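Local coordinates for protein serine protease inhibitor (Schistosoma haematobium, PDB 3STO) that probably inhibits serine endopeptidases, as a trematode member of the serpin family, at residues Arg252-Ile257 with Phe384-Gln389. Numbering follows the deposited sequence.
Sequences RFTFVI and FIYDQQ
R252 takes hold of D387 side-on, with one nitrogen for each carboxylate oxygen, where one antiparallel strand begins and its partner ends. R252 NE gives a nearly straight bond to D387 OD1 (2.9 Å), close to the guanidinium plane but from outside the carboxylate plane. R252 NH2 donates to the syn lone pair of D387 OD2, also at 2.9 Å, through a more bent bond. The two planes are turned 59° against each other in this bidentate salt bridge. Q389 stacks on one guanidinium face, its amide plane tilted by 23° and its OE1 3.6 Å from R252 NH1. D387 OD1 also accepts from the backbone N of Q389, an Asx turn that holds the carboxylate as the chain leaves the strand, and further from L390 N. The ring of F253 lies alongside the same carboxylate, with F253 CE1 3.3 Å from D387 OD2. Chi1 of F253 (-57°) sets its CG beside the backbone N, towards R252, and CG of R252 rests over the ring centre. Inward from this polar end, T254 and V256 each exchange a pair of backbone hydrogen bonds, with Y386 and F384 respectively; the bond from Y386 N to T254 O (2.8 Å) is almost straight. On the face that T254, V256, F384 and Y386 share, V256 CG2 packs on Y386 CB at 3.7 Å, and T254 CG2 meets the tyrosine ring at its edge, 3.8 Å from Y386 CD2. Helix 279-283 covers F384 and Y386 there. In the second shell, E103 forms a salt bridge with R252 NH1, R252 NH2 also donates to S99 OG, and S245 bonds T254 OG1. Strands 241-247 and 392-399 continue the pairing, an antiparallel arrangement characteristic of beta-sheet B in the serpin fold.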
ATOM      1  N   ARG A 252     -13.928   8.046   6.782  1.00 20.96           N
ATOM      2  CA  ARG A 252     -13.958   6.843   5.964  1.00 22.04           C
ATOM      3  C   ARG A 252     -12.673   5.987   6.230  1.00 22.52           C
ATOM      4  O   ARG A 252     -12.665   4.764   6.126  1.00 18.47           O
ATOM      5  CB  ARG A 252     -14.060   7.246   4.483  1.00 18.61           C
ATOM      6  CG  ARG A 252     -13.469   6.210   3.549  1.00 21.18           C
ATOM      7  CD  ARG A 252     -13.797   6.494   2.110  1.00 18.65           C
ATOM      8  NE  ARG A 252     -13.397   5.375   1.260  1.00 20.33           N
ATOM      9  CZ  ARG A 252     -13.482   5.387  -0.066  1.00 23.10           C
ATOM     10  NH1 ARG A 252     -13.942   6.465  -0.689  1.00 21.30           N
ATOM     11  NH2 ARG A 252     -13.105   4.329  -0.766  1.00 25.85           N
ATOM     12  N   PHE A 253     -11.588   6.663   6.564  1.00 16.63           N
ATOM     13  CA  PHE A 253     -10.332   6.013   6.848  1.00 22.90           C
ATOM     14  C   PHE A 253     -10.057   5.990   8.355  1.00 31.17           C
ATOM     15  O   PHE A 253     -10.327   6.962   9.069  1.00 21.46           O
ATOM     16  CB  PHE A 253      -9.210   6.735   6.092  1.00 16.75           C
ATOM     17  CG  PHE A 253      -9.445   6.781   4.612  1.00 20.31           C
ATOM     18  CD1 PHE A 253      -9.357   5.606   3.850  1.00 17.03           C
ATOM     19  CD2 PHE A 253      -9.776   7.982   3.973  1.00 15.42           C
ATOM     20  CE1 PHE A 253      -9.600   5.634   2.470  1.00 22.08           C
ATOM     21  CE2 PHE A 253     -10.004   8.010   2.627  1.00 16.51           C
ATOM     22  CZ  PHE A 253      -9.935   6.827   1.871  1.00 18.79           C
ATOM     23  N   THR A 254      -9.525   4.860   8.825  1.00 30.18           N
ATOM     24  CA  THR A 254      -9.159   4.702  10.228  1.00 22.02           C
ATOM     25  C   THR A 254      -7.827   3.971  10.366  1.00 22.34           C
ATOM     26  O   THR A 254      -7.439   3.200   9.488  1.00 21.07           O
ATOM     27  CB  THR A 254     -10.273   3.994  11.015  1.00 21.97           C
ATOM     28  OG1 THR A 254      -9.927   3.980  12.386  1.00 39.12           O
ATOM     29  CG2 THR A 254     -10.486   2.564  10.545  1.00 17.71           C
ATOM     30  N   PHE A 255      -7.097   4.268  11.435  1.00 18.45           N
ATOM     31  CA  PHE A 255      -5.834   3.607  11.699  1.00 15.25           C
ATOM     32  C   PHE A 255      -6.079   2.478  12.665  1.00 14.44           C
ATOM     33  O   PHE A 255      -6.484   2.726  13.785  1.00 18.68           O
ATOM     34  CB  PHE A 255      -4.856   4.590  12.302  1.00 19.75           C
ATOM     35  CG  PHE A 255      -3.476   4.052  12.466  1.00 10.76           C
ATOM     36  CD1 PHE A 255      -2.702   3.717  11.345  1.00 17.09           C
ATOM     37  CD2 PHE A 255      -2.904   3.980  13.727  1.00 12.90           C
ATOM     38  CE1 PHE A 255      -1.365   3.252  11.486  1.00 15.45           C
ATOM     39  CE2 PHE A 255      -1.581   3.511  13.893  1.00 16.96           C
ATOM     40  CZ  PHE A 255      -0.816   3.148  12.752  1.00 23.11           C
ATOM     41  N   VAL A 256      -5.881   1.244  12.209  1.00 13.86           N
ATOM     42  CA  VAL A 256      -6.149   0.055  12.994  1.00 14.87           C
ATOM     43  C   VAL A 256      -4.831  -0.498  13.533  1.00 21.81           C
ATOM     44  O   VAL A 256      -3.921  -0.752  12.755  1.00 16.68           O
ATOM     45  CB  VAL A 256      -6.899  -0.985  12.155  1.00 17.03           C
ATOM     46  CG1 VAL A 256      -7.063  -2.323  12.931  1.00 12.84           C
ATOM     47  CG2 VAL A 256      -8.270  -0.407  11.717  1.00 15.29           C
ATOM     48  N   ILE A 257      -4.723  -0.632  14.863  1.00 15.87           N
ATOM     49  CA  ILE A 257      -3.551  -1.227  15.503  1.00 11.70           C
ATOM     50  C   ILE A 257      -3.902  -2.585  16.038  1.00 14.38           C
ATOM     51  O   ILE A 257      -4.938  -2.775  16.669  1.00 16.04           O
ATOM     52  CB  ILE A 257      -2.968  -0.347  16.612  1.00 19.11           C
ATOM     53  CG1 ILE A 257      -2.842   1.107  16.113  1.00 18.10           C
ATOM     54  CG2 ILE A 257      -1.611  -0.900  17.135  1.00 13.30           C
ATOM     55  CD1 ILE A 257      -3.012   2.127  17.237  1.00 20.25           C
ATOM     56  N   PHE A 384      -2.842  -0.935  10.145  1.00 15.02           N
ATOM     57  CA  PHE A 384      -3.438  -0.752   8.836  1.00 16.35           C
ATOM     58  C   PHE A 384      -4.014   0.634   8.711  1.00 19.29           C
ATOM     59  O   PHE A 384      -4.454   1.214   9.700  1.00 14.13           O
ATOM     60  CB  PHE A 384      -4.589  -1.714   8.676  1.00 15.32           C
ATOM     61  CG  PHE A 384      -4.217  -3.167   8.837  1.00 14.67           C
ATOM     62  CD1 PHE A 384      -3.779  -3.919   7.725  1.00 18.18           C
ATOM     63  CD2 PHE A 384      -4.377  -3.795  10.051  1.00 12.55           C
ATOM     64  CE1 PHE A 384      -3.489  -5.256   7.827  1.00 13.67           C
ATOM     65  CE2 PHE A 384      -4.075  -5.155  10.192  1.00 15.90           C
ATOM     66  CZ  PHE A 384      -3.639  -5.890   9.072  1.00 19.57           C
ATOM     67  N   ILE A 385      -3.991   1.194   7.505  1.00 15.96           N
ATOM     68  CA  ILE A 385      -4.957   2.234   7.207  1.00 12.61           C
ATOM     69  C   ILE A 385      -6.132   1.487   6.601  1.00 16.57           C
ATOM     70  O   ILE A 385      -5.987   0.830   5.586  1.00 19.93           O
ATOM     71  CB  ILE A 385      -4.420   3.244   6.258  1.00 20.15           C
ATOM     72  CG1 ILE A 385      -3.239   3.960   6.900  1.00 16.89           C
ATOM     73  CG2 ILE A 385      -5.551   4.190   5.799  1.00 13.68           C
ATOM     74  CD1 ILE A 385      -2.461   4.829   5.933  1.00 21.25           C
ATOM     75  N   TYR A 386      -7.273   1.505   7.275  1.00 15.35           N
ATOM     76  CA  TYR A 386      -8.399   0.679   6.873  1.00 18.14           C
ATOM     77  C   TYR A 386      -9.434   1.572   6.194  1.00 16.93           C
ATOM     78  O   TYR A 386      -9.718   2.670   6.677  1.00 13.08           O
ATOM     79  CB  TYR A 386      -8.998  -0.009   8.113  1.00 16.49           C
ATOM     80  CG  TYR A 386     -10.249  -0.831   7.881  1.00 17.04           C
ATOM     81  CD1 TYR A 386     -10.198  -2.039   7.203  1.00 16.54           C
ATOM     82  CD2 TYR A 386     -11.487  -0.396   8.347  1.00 21.76           C
ATOM     83  CE1 TYR A 386     -11.333  -2.800   6.994  1.00 20.60           C
ATOM     84  CE2 TYR A 386     -12.638  -1.148   8.139  1.00 23.32           C
ATOM     85  CZ  TYR A 386     -12.555  -2.356   7.449  1.00 33.25           C
ATOM     86  OH  TYR A 386     -13.685  -3.129   7.238  1.00 26.72           O
ATOM     87  N   ASP A 387      -9.984   1.091   5.074  1.00 19.13           N
ATOM     88  CA  ASP A 387     -11.000   1.822   4.304  1.00 15.50           C
ATOM     89  C   ASP A 387     -12.408   1.310   4.617  1.00 19.63           C
ATOM     90  O   ASP A 387     -12.726   0.152   4.349  1.00 18.02           O
ATOM     91  CB  ASP A 387     -10.701   1.710   2.820  1.00 17.62           C
ATOM     92  CG  ASP A 387     -11.618   2.579   1.965  1.00 28.61           C
ATOM     93  OD1 ASP A 387     -12.823   2.750   2.290  1.00 27.41           O
ATOM     94  OD2 ASP A 387     -11.121   3.079   0.943  1.00 22.57           O
ATOM     95  N   GLN A 388     -13.258   2.170   5.185  1.00 18.84           N
ATOM     96  CA  GLN A 388     -14.523   1.699   5.768  1.00 21.72           C
ATOM     97  C   GLN A 388     -15.582   1.508   4.722  1.00 19.34           C
ATOM     98  O   GLN A 388     -16.590   0.847   4.949  1.00 27.55           O
ATOM     99  CB  GLN A 388     -15.030   2.620   6.886  1.00 20.24           C
ATOM    100  CG  GLN A 388     -14.009   2.819   7.972  1.00 17.37           C
ATOM    101  CD  GLN A 388     -14.571   2.602   9.353  1.00 30.16           C
ATOM    102  OE1 GLN A 388     -15.111   1.526   9.682  1.00 34.15           O
ATOM    103  NE2 GLN A 388     -14.460   3.624  10.177  1.00 33.47           N
ATOM    104  N   GLN A 389     -15.337   2.073   3.556  1.00 18.04           N
ATOM    105  CA  GLN A 389     -16.249   1.879   2.452  1.00 20.94           C
ATOM    106  C   GLN A 389     -15.884   0.612   1.662  1.00 29.56           C
ATOM    107  O   GLN A 389     -16.713  -0.283   1.475  1.00 28.87           O
ATOM    108  CB  GLN A 389     -16.250   3.129   1.588  1.00 23.55           C
ATOM    109  CG  GLN A 389     -17.251   3.095   0.479  1.00 34.29           C
ATOM    110  CD  GLN A 389     -17.200   4.355  -0.285  1.00 38.91           C
ATOM    111  OE1 GLN A 389     -17.268   5.451   0.312  1.00 33.72           O
ATOM    112  NE2 GLN A 389     -17.012   4.243  -1.613  1.00 35.62           N
TER